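Local coordinates for VirX1 (Cyanophage Syn10, PDB 6QGM), which iodinates diverse substrates as a viral halogenase, probably flavin-dependent and related to the tryptophan halogenases, at residues 143-147 against 512-518; 73-77 against 267-271; 152-156 against 508-512; 95-101 against 133-138. All coordinates share one frame. Numbering follows the deposited sequence.

In the fold
The four contacts form a connected patch on one side of the chain's centre, in a viral relative of the tryptophan halogenases modelled without ligand. Contact 2, the most central at about 14 Å from the chain centre, joins the end of strand 74-76 to the start of a strand in the larger mixed sheet. It touches contact 1, centres about 12 Å apart, through Asn144 OD1 and Asn269 N at 2.9 Å. It also touches contact 4, centres about 16 Å apart, with Asn77 ND2 2.8 Å from Asn137 OD1. Contact 3 shares Val512 with contact 1, centres about 10 Å apart, and packs on contact 4 through Pro155. The C-terminal region is thus tied to far earlier parts.

Contact 1 (143-147 against 512-518)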
# COMPACT_ATOMS: atom_id res chain seq x y z
N HIS B 143 31.97 -23.46 -10.57
CA HIS B 143 33.31 -24.05 -10.85
C HIS B 143 34.22 -23.97 -9.61
O HIS B 143 35.41 -24.27 -9.75
CB HIS B 143 33.90 -23.39 -12.10
CG HIS B 143 33.06 -23.63 -13.30
ND1 HIS B 143 31.97 -22.85 -13.60
CD2 HIS B 143 33.11 -24.57 -14.25
CE1 HIS B 143 31.39 -23.28 -14.69
NE2 HIS B 143 32.09 -24.32 -15.13
N ASN B 144 33.67 -23.58 -8.45
CA ASN B 144 34.38 -23.61 -7.14
C ASN B 144 35.66 -22.76 -7.25
O ASN B 144 36.74 -23.22 -6.82
CB ASN B 144 34.67 -25.05 -6.72
CG ASN B 144 35.07 -25.17 -5.27
OD1 ASN B 144 34.46 -24.55 -4.40
ND2 ASN B 144 36.10 -25.97 -5.03
N ARG B 145 35.54 -21.55 -7.80
CA ARG B 145 36.67 -20.61 -8.00
C ARG B 145 36.39 -19.34 -7.19
O ARG B 145 35.23 -19.12 -6.81
CB ARG B 145 36.86 -20.29 -9.48
CG ARG B 145 36.87 -21.52 -10.37
CD ARG B 145 37.91 -22.54 -9.95
NE ARG B 145 37.99 -23.61 -10.93
CZ ARG B 145 38.98 -23.74 -11.81
NH1 ARG B 145 40.01 -22.91 -11.82
NH2 ARG B 145 38.95 -24.73 -12.68
N LEU B 146 37.42 -18.52 -7.00
CA LEU B 146 37.30 -17.23 -6.29
C LEU B 146 38.34 -16.25 -6.83
O LEU B 146 39.42 -16.69 -7.31
CB LEU B 146 37.47 -17.50 -4.79
CG LEU B 146 36.77 -16.53 -3.85
CD1 LEU B 146 35.36 -16.21 -4.28
CD2 LEU B 146 36.75 -17.09 -2.44
N THR B 147 38.01 -14.96 -6.79
CA THR B 147 38.86 -13.84 -7.28
C THR B 147 38.39 -12.56 -6.58
O THR B 147 37.18 -12.50 -6.23
CB THR B 147 38.77 -13.69 -8.80
OG1 THR B 147 39.33 -12.44 -9.16
CG2 THR B 147 37.35 -13.74 -9.31
N VAL B 512 36.89 -18.41 -16.06
CA VAL B 512 36.66 -18.76 -14.63
C VAL B 512 37.55 -19.96 -14.28
O VAL B 512 38.03 -20.01 -13.14
CB VAL B 512 35.17 -18.99 -14.35
CG1 VAL B 512 34.93 -19.93 -13.16
CG2 VAL B 512 34.45 -17.66 -14.13
N LYS B 513 37.84 -20.84 -15.25
CA LYS B 513 38.72 -22.02 -15.06
C LYS B 513 40.19 -21.62 -14.92
O LYS B 513 40.96 -22.45 -14.43
CB LYS B 513 38.48 -23.02 -16.19
CG LYS B 513 37.16 -23.75 -16.04
CD LYS B 513 36.82 -24.70 -17.13
CE LYS B 513 35.71 -25.64 -16.70
NZ LYS B 513 35.55 -26.76 -17.67
N THR B 514 40.58 -20.40 -15.31
CA THR B 514 41.96 -19.87 -15.11
C THR B 514 42.10 -19.28 -13.70
O THR B 514 43.24 -19.01 -13.29
CB THR B 514 42.35 -18.85 -16.19
OG1 THR B 514 41.76 -17.58 -15.90
CG2 THR B 514 41.99 -19.31 -17.59
N LEU B 515 40.99 -19.08 -12.99
CA LEU B 515 40.98 -18.47 -11.63
C LEU B 515 41.41 -19.52 -10.61
O LEU B 515 41.23 -20.71 -10.82
CB LEU B 515 39.59 -17.92 -11.30
CG LEU B 515 39.15 -16.70 -12.12
CD1 LEU B 515 37.69 -16.35 -11.82
CD2 LEU B 515 40.04 -15.49 -11.85
N PRO B 516 41.99 -19.11 -9.46
CA PRO B 516 42.24 -20.04 -8.37
C PRO B 516 40.95 -20.68 -7.84
O PRO B 516 39.91 -20.05 -7.87
CB PRO B 516 42.91 -19.19 -7.28
CG PRO B 516 42.65 -17.74 -7.67
CD PRO B 516 42.44 -17.74 -9.17
N THR B 517 41.05 -21.93 -7.38
CA THR B 517 39.96 -22.67 -6.69
C THR B 517 39.76 -22.07 -5.31
O THR B 517 40.73 -21.49 -4.79
CB THR B 517 40.26 -24.17 -6.56
OG1 THR B 517 41.38 -24.30 -5.69
CG2 THR B 517 40.56 -24.83 -7.88
N HIS B 518 38.57 -22.22 -4.74
CA HIS B 518 38.21 -21.79 -3.35
C HIS B 518 39.35 -22.14 -2.38
O HIS B 518 39.78 -21.24 -1.63
CB HIS B 518 36.87 -22.44 -2.93
CG HIS B 518 36.37 -21.96 -1.62
ND1 HIS B 518 35.55 -22.73 -0.83
CD2 HIS B 518 36.57 -20.80 -0.96
CE1 HIS B 518 35.26 -22.06 0.27
NE2 HIS B 518 35.88 -20.88 0.21
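Arg145 does most of the work here. With chi1 and chi2 both m and chi3 t, its side chain folds over the type I turn Val512-Leu515, and NH1 donates to two carbonyls, Lys513 O at 2.8 Å and Leu515 O at 2.7 Å. NE leans back in a weak bond to His143 O (2.9 Å). Thr517 CG2 lies over one face of the guanidinium, Lys513 CA and Val512 O over the other. Beneath it the backbones meet in a single bridge between Arg145 and Thr517: His518 N donates to Asn144 O (2.9 Å) and Leu146 N to Pro516 O (3.0 Å). Apolar contacts fill in at the sides, Thr147 CG2 on Leu515 CD1 (3.6 Å) and His143 CB on Val512 CG1 (3.8 Å). His518, chi1 t, turns its ring to Met267 and Tyr75. Asn144 ends helix 137-143 in a Schellman motif, while Thr517 N-caps helix 518-527, so this bridge joins the end of one helix to the link between helices 494-512 and 518-527, beside strand 74-76.

Contact 2 (73-77 against 267-271); sequences ATYKN and MHNVT
A short strand and its exit meet the loop that leads from helix 263-266 into strand 270-275; strands 78-82 and 270-275 then run on as parallel neighbours in the seven-stranded mixed sheet. Ala73 leads in without contact. Thr74 (phi/psi -130/173, chi1 p) points toward the partner and lays CG2 3.7 Å from Met267 SD; Met267 is the first residue past helix 263-266, with chi1 and chi2 both t. Tyr75 (-92/155, chi1 m) sends its ring away to Asp64, and its O stays 3.9 Å from Asn269 CA. Lys76 (-141/118) sets the register, its CA 4.8 Å from Asn269 CA, and makes a CA-H...O contact of 3.3 Å from CA to Asn269 O. Its all-t side chain places Lys76 CE 3.4 Å from Thr271 OG1, which is itself bonded to His166, and NZ reaches Thr49 and Ser356. Asn77 (-109/-13, chi1 m) leaves the extended conformation, its ND2 bonded to Asn137. Asn269 (-35/-6, chi1 -132°, between wells) precedes the extended Val270 (-142/154); its OD1 lies 2.5 Å from Asn77 OD1, two acceptors not hydrogen-bonded. The one hydrogen bond between the segments runs from Asn77 N to Asn269 O, 2.7 Å with 165° at the hydrogen.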
# COMPACT_ATOMS: atom_id res chain seq x y z
N ALA B 73 37.04 -20.70 9.07
CA ALA B 73 36.06 -20.08 8.15
C ALA B 73 36.48 -20.41 6.72
O ALA B 73 37.69 -20.58 6.48
CB ALA B 73 35.97 -18.59 8.38
N THR B 74 35.50 -20.54 5.84
CA THR B 74 35.69 -20.57 4.37
C THR B 74 34.72 -19.57 3.76
O THR B 74 33.92 -18.99 4.53
CB THR B 74 35.54 -21.99 3.81
OG1 THR B 74 34.17 -22.37 3.88
CG2 THR B 74 36.41 -22.99 4.54
N TYR B 75 34.83 -19.35 2.45
CA TYR B 75 34.03 -18.36 1.67
C TYR B 75 32.78 -19.04 1.12
O TYR B 75 32.78 -20.27 0.92
CB TYR B 75 34.87 -17.73 0.56
CG TYR B 75 35.83 -16.66 1.01
CD1 TYR B 75 35.36 -15.47 1.54
CD2 TYR B 75 37.20 -16.82 0.90
CE1 TYR B 75 36.22 -14.46 1.95
CE2 TYR B 75 38.07 -15.82 1.30
CZ TYR B 75 37.58 -14.64 1.83
OH TYR B 75 38.41 -13.65 2.24
N LYS B 76 31.76 -18.23 0.87
CA LYS B 76 30.43 -18.66 0.38
C LYS B 76 29.90 -17.64 -0.64
O LYS B 76 29.67 -16.48 -0.25
CB LYS B 76 29.49 -18.79 1.57
CG LYS B 76 28.10 -19.30 1.23
CD LYS B 76 27.07 -18.88 2.24
CE LYS B 76 25.67 -19.13 1.77
NZ LYS B 76 24.70 -18.55 2.72
N ASN B 77 29.68 -18.09 -1.88
CA ASN B 77 29.29 -17.21 -3.01
C ASN B 77 27.82 -17.47 -3.42
O ASN B 77 27.28 -16.64 -4.17
CB ASN B 77 30.25 -17.42 -4.19
CG ASN B 77 31.61 -16.83 -3.92
OD1 ASN B 77 32.37 -17.36 -3.11
ND2 ASN B 77 31.91 -15.71 -4.56
N MET B 267 35.73 -28.78 -0.51
CA MET B 267 35.56 -27.52 0.25
C MET B 267 34.93 -26.47 -0.66
O MET B 267 35.64 -25.59 -1.18
CB MET B 267 36.90 -27.01 0.79
CG MET B 267 36.74 -25.90 1.78
SD MET B 267 38.34 -25.24 2.26
CE MET B 267 39.16 -26.74 2.80
N HIS B 268 33.61 -26.56 -0.83
CA HIS B 268 32.85 -25.77 -1.82
C HIS B 268 32.64 -24.33 -1.34
O HIS B 268 32.39 -24.10 -0.14
CB HIS B 268 31.55 -26.48 -2.21
CG HIS B 268 31.81 -27.69 -3.04
ND1 HIS B 268 30.92 -28.72 -3.14
CD2 HIS B 268 32.87 -28.05 -3.79
CE1 HIS B 268 31.41 -29.66 -3.92
NE2 HIS B 268 32.61 -29.27 -4.33
N ASN B 269 32.87 -23.43 -2.29
CA ASN B 269 32.32 -22.07 -2.47
C ASN B 269 30.85 -21.87 -2.03
O ASN B 269 30.39 -20.72 -2.18
CB ASN B 269 32.37 -21.80 -3.98
CG ASN B 269 32.97 -20.46 -4.31
OD1 ASN B 269 33.23 -19.66 -3.42
ND2 ASN B 269 33.19 -20.24 -5.60
N VAL B 270 30.09 -22.90 -1.64
CA VAL B 270 28.61 -22.80 -1.44
C VAL B 270 28.12 -23.60 -0.23
O VAL B 270 28.77 -24.59 0.15
CB VAL B 270 27.84 -23.24 -2.70
CG1 VAL B 270 28.32 -22.53 -3.96
CG2 VAL B 270 27.87 -24.75 -2.89
N THR B 271 26.99 -23.17 0.35
CA THR B 271 26.12 -23.98 1.23
C THR B 271 25.15 -24.77 0.34
O THR B 271 24.33 -24.13 -0.34
CB THR B 271 25.37 -23.11 2.26
OG1 THR B 271 26.26 -22.25 2.96
CG2 THR B 271 24.65 -23.94 3.29

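Contact 3 (152-156 against 508-512)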
# COMPACT_ATOMS: atom_id res chain seq x y z
N ASN B 152 37.30 -5.74 -13.38
CA ASN B 152 35.89 -6.20 -13.22
C ASN B 152 35.57 -7.27 -14.27
O ASN B 152 34.54 -7.14 -14.96
CB ASN B 152 34.89 -5.05 -13.37
CG ASN B 152 34.80 -4.16 -12.15
OD1 ASN B 152 35.07 -2.96 -12.24
ND2 ASN B 152 34.36 -4.73 -11.02
N LYS B 153 36.40 -8.32 -14.36
CA LYS B 153 36.32 -9.38 -15.41
C LYS B 153 35.19 -10.37 -15.07
O LYS B 153 34.79 -11.12 -15.98
CB LYS B 153 37.66 -10.09 -15.59
CG LYS B 153 38.65 -9.36 -16.48
CD LYS B 153 39.98 -10.03 -16.69
CE LYS B 153 41.04 -9.02 -17.07
NZ LYS B 153 42.18 -9.66 -17.77
N ILE B 154 34.70 -10.37 -13.83
CA ILE B 154 33.42 -11.04 -13.44
C ILE B 154 32.38 -9.93 -13.27
O ILE B 154 32.45 -9.14 -12.35
CB ILE B 154 33.62 -11.91 -12.18
CG1 ILE B 154 34.65 -13.01 -12.44
CG2 ILE B 154 32.30 -12.48 -11.69
CD1 ILE B 154 34.17 -14.18 -13.30
N PRO B 155 31.41 -9.79 -14.21
CA PRO B 155 30.50 -8.65 -14.21
C PRO B 155 29.64 -8.56 -12.95
O PRO B 155 29.10 -9.57 -12.55
CB PRO B 155 29.58 -8.91 -15.41
CG PRO B 155 30.37 -9.84 -16.31
CD PRO B 155 31.19 -10.68 -15.36
N ASN B 156 29.55 -7.36 -12.36
CA ASN B 156 28.56 -7.01 -11.30
C ASN B 156 28.80 -7.84 -10.04
O ASN B 156 27.83 -8.06 -9.29
CB ASN B 156 27.13 -7.16 -11.82
CG ASN B 156 26.57 -5.86 -12.37
OD1 ASN B 156 26.02 -5.81 -13.48
ND2 ASN B 156 26.74 -4.78 -11.62
N MET B 508 33.03 -17.43 -20.65
CA MET B 508 33.03 -17.07 -19.21
C MET B 508 33.50 -18.27 -18.40
O MET B 508 34.22 -18.07 -17.41
CB MET B 508 31.63 -16.64 -18.75
CG MET B 508 31.46 -15.17 -18.62
SD MET B 508 32.37 -14.59 -17.21
CE MET B 508 32.21 -12.85 -17.61
N VAL B 509 33.10 -19.48 -18.78
CA VAL B 509 33.49 -20.75 -18.11
C VAL B 509 34.99 -20.94 -18.30
O VAL B 509 35.67 -21.29 -17.31
CB VAL B 509 32.67 -21.97 -18.59
CG1 VAL B 509 31.21 -21.77 -18.27
CG2 VAL B 509 32.82 -22.28 -20.06
N GLU B 510 35.48 -20.68 -19.52
CA GLU B 510 36.92 -20.81 -19.88
C GLU B 510 37.75 -19.85 -19.01
O GLU B 510 38.80 -20.29 -18.51
CB GLU B 510 37.16 -20.58 -21.37
CG GLU B 510 38.52 -21.07 -21.81
CD GLU B 510 39.02 -20.61 -23.17
OE1 GLU B 510 38.29 -19.88 -23.89
OE2 GLU B 510 40.16 -20.98 -23.50
N TYR B 511 37.30 -18.61 -18.83
CA TYR B 511 38.04 -17.58 -18.04
C TYR B 511 38.05 -17.99 -16.56
O TYR B 511 39.10 -17.90 -15.90
CB TYR B 511 37.45 -16.17 -18.18
CG TYR B 511 38.05 -15.21 -17.18
CD1 TYR B 511 39.39 -14.86 -17.25
CD2 TYR B 511 37.31 -14.73 -16.11
CE1 TYR B 511 39.97 -14.02 -16.32
CE2 TYR B 511 37.89 -13.90 -15.16
CZ TYR B 511 39.22 -13.56 -15.25
OH TYR B 511 39.79 -12.77 -14.30
N VAL B 512 36.89 -18.41 -16.06
CA VAL B 512 36.66 -18.76 -14.63
C VAL B 512 37.55 -19.96 -14.28
O VAL B 512 38.03 -20.01 -13.14
CB VAL B 512 35.17 -18.99 -14.35
CG1 VAL B 512 34.93 -19.93 -13.16
CG2 VAL B 512 34.45 -17.66 -14.13
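Ile154 pushes its CD1 into the last turn of helix 494-512, between Val512 CG2 at 3.6 Å, Tyr511 CE2 at 4.2 Å and Met508 SD at 4.3 Å. Its chi1 and chi2 are both m, which carries CD1 closer to the helix than its sideways CB would suggest, and that methyl meets the tyrosine ring at its edge. Met508 reaches across in return: CE lies 3.3 Å from Pro155 CD and 3.5 Å from Lys153 O. At the outer side Lys153 lays its aliphatic chain along Tyr511, CD 3.6 Å from OH, before the end of the side chain leads away. The helix residues involved, Met508, Tyr511 and Val512, are spaced so that they fall on one side of the helix. Behind the loop, Ile154 and Pro155 also rest on Ser136, and Tyr139 of helix 137-143 touches both Met508 and Val512. With mostly apolar contacts, two carbon-to-oxygen touches and no hydrogen bond between the segments, the loop is held to the helix by shape and van der Waals packing.

Contact 4 (95-101 against 133-138)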
# COMPACT_ATOMS: atom_id res chain seq x y z
N PRO B 95 22.72 -17.26 -6.03
CA PRO B 95 24.03 -16.64 -5.84
C PRO B 95 23.88 -15.27 -5.18
O PRO B 95 22.84 -14.69 -5.35
CB PRO B 95 24.55 -16.50 -7.27
CG PRO B 95 23.30 -16.24 -8.06
CD PRO B 95 22.25 -17.13 -7.42
N PHE B 96 24.90 -14.78 -4.47
CA PHE B 96 24.90 -13.44 -3.82
C PHE B 96 25.11 -12.36 -4.88
O PHE B 96 25.89 -12.53 -5.84
CB PHE B 96 25.96 -13.36 -2.73
CG PHE B 96 25.56 -14.06 -1.46
CD1 PHE B 96 24.47 -13.63 -0.73
CD2 PHE B 96 26.28 -15.15 -1.00
CE1 PHE B 96 24.10 -14.26 0.45
CE2 PHE B 96 25.91 -15.79 0.18
CZ PHE B 96 24.81 -15.36 0.90
N GLY B 97 24.39 -11.25 -4.72
CA GLY B 97 24.40 -10.14 -5.68
C GLY B 97 23.47 -9.03 -5.21
O GLY B 97 22.35 -9.29 -4.78
N PRO B 98 23.86 -7.75 -5.38
CA PRO B 98 23.01 -6.65 -4.94
C PRO B 98 21.76 -6.61 -5.83
O PRO B 98 20.67 -6.46 -5.31
CB PRO B 98 23.91 -5.42 -5.14
CG PRO B 98 24.81 -5.81 -6.31
CD PRO B 98 25.03 -7.31 -6.18
N SER B 99 21.97 -6.83 -7.14
CA SER B 99 20.99 -6.61 -8.24
C SER B 99 21.27 -7.59 -9.37
O SER B 99 22.39 -8.11 -9.45
CB SER B 99 21.04 -5.18 -8.75
OG SER B 99 22.33 -4.86 -9.25
N LEU B 100 20.24 -7.86 -10.18
CA LEU B 100 20.31 -8.67 -11.41
C LEU B 100 21.14 -7.93 -12.45
O LEU B 100 20.79 -6.77 -12.76
CB LEU B 100 18.88 -8.90 -11.94
CG LEU B 100 18.09 -10.04 -11.28
CD1 LEU B 100 17.71 -9.70 -9.85
CD2 LEU B 100 16.84 -10.32 -12.10
N ASP B 101 22.17 -8.57 -13.00
CA ASP B 101 22.92 -8.06 -14.18
C ASP B 101 21.99 -8.00 -15.40
O ASP B 101 21.52 -9.05 -15.83
CB ASP B 101 24.16 -8.92 -14.46
CG ASP B 101 25.06 -8.35 -15.54
OD1 ASP B 101 24.54 -7.59 -16.37
OD2 ASP B 101 26.26 -8.66 -15.52
N PHE B 133 22.42 -16.36 -16.24
CA PHE B 133 21.99 -15.31 -17.19
C PHE B 133 21.84 -13.98 -16.46
O PHE B 133 21.75 -12.97 -17.15
CB PHE B 133 20.69 -15.71 -17.89
CG PHE B 133 20.24 -14.78 -18.98
CD1 PHE B 133 20.76 -14.88 -20.26
CD2 PHE B 133 19.30 -13.79 -18.73
CE1 PHE B 133 20.35 -14.01 -21.27
CE2 PHE B 133 18.89 -12.93 -19.75
CZ PHE B 133 19.41 -13.04 -21.01
N VAL B 134 21.79 -13.93 -15.13
CA VAL B 134 21.54 -12.65 -14.40
C VAL B 134 22.62 -12.37 -13.36
O VAL B 134 22.67 -11.23 -12.88
CB VAL B 134 20.14 -12.62 -13.76
CG1 VAL B 134 19.06 -12.78 -14.81
CG2 VAL B 134 20.01 -13.65 -12.64
N ASN B 135 23.47 -13.35 -13.04
CA ASN B 135 24.47 -13.23 -11.95
C ASN B 135 25.68 -14.09 -12.32
O ASN B 135 25.52 -15.29 -12.56
CB ASN B 135 23.86 -13.57 -10.59
CG ASN B 135 24.87 -13.46 -9.48
OD1 ASN B 135 26.00 -13.92 -9.65
ND2 ASN B 135 24.46 -12.88 -8.35
N SER B 136 26.85 -13.47 -12.36
CA SER B 136 28.13 -14.10 -12.78
C SER B 136 28.80 -14.72 -11.55
O SER B 136 29.65 -15.61 -11.72
CB SER B 136 29.03 -13.10 -13.49
OG SER B 136 28.36 -12.52 -14.61
N ASN B 137 28.42 -14.28 -10.35
CA ASN B 137 28.85 -14.92 -9.08
C ASN B 137 28.54 -16.41 -9.22
O ASN B 137 29.35 -17.22 -8.75
CB ASN B 137 28.20 -14.26 -7.86
CG ASN B 137 28.97 -14.46 -6.58
OD1 ASN B 137 30.04 -15.08 -6.59
ND2 ASN B 137 28.46 -13.93 -5.48
N THR B 138 27.44 -16.75 -9.89
CA THR B 138 26.99 -18.13 -10.25
C THR B 138 28.16 -18.98 -10.78
O THR B 138 28.27 -20.14 -10.36
CB THR B 138 25.88 -18.09 -11.30
OG1 THR B 138 24.89 -17.16 -10.83
CG2 THR B 138 25.26 -19.44 -11.57
O HOH W 1 21.87 -10.14 -18.20
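Phe133 points its CB away from the loop, and its ring meets that of Trp501, but a water donates to its backbone O (3.0 Å) and to Asp101 O (2.6 Å), bridging the segments. Val134 follows with a direct bond, Asp101 N to Val134 O at 2.7 Å, while its CB packs 4.1 Å from Leu100 CG. Asn135, chi1 t, extends to donate from ND2 to Phe96 O at 2.9 Å, and Pro95 CG sits 3.5 Å from Asn135 CG. A CB on Gly97 would run into that amide. Asn137 sends ND2 to the same Phe96 O, also 2.9 Å, so one carbonyl receives both amides; Asn137 OD1 binds Asn77. Thr138, 3.3 Å from Pro95 CG through OG1, closes the turn by donating from OG1 to Asn135 O (2.6 Å). Thr138 N also donates to Asn135 OD1 (3.2 Å), a capping bond, though the position of OD1 is less certain: a capped junction between consecutive helices 129-134 and 137-143, beside the loop leaving edge strand 91-95.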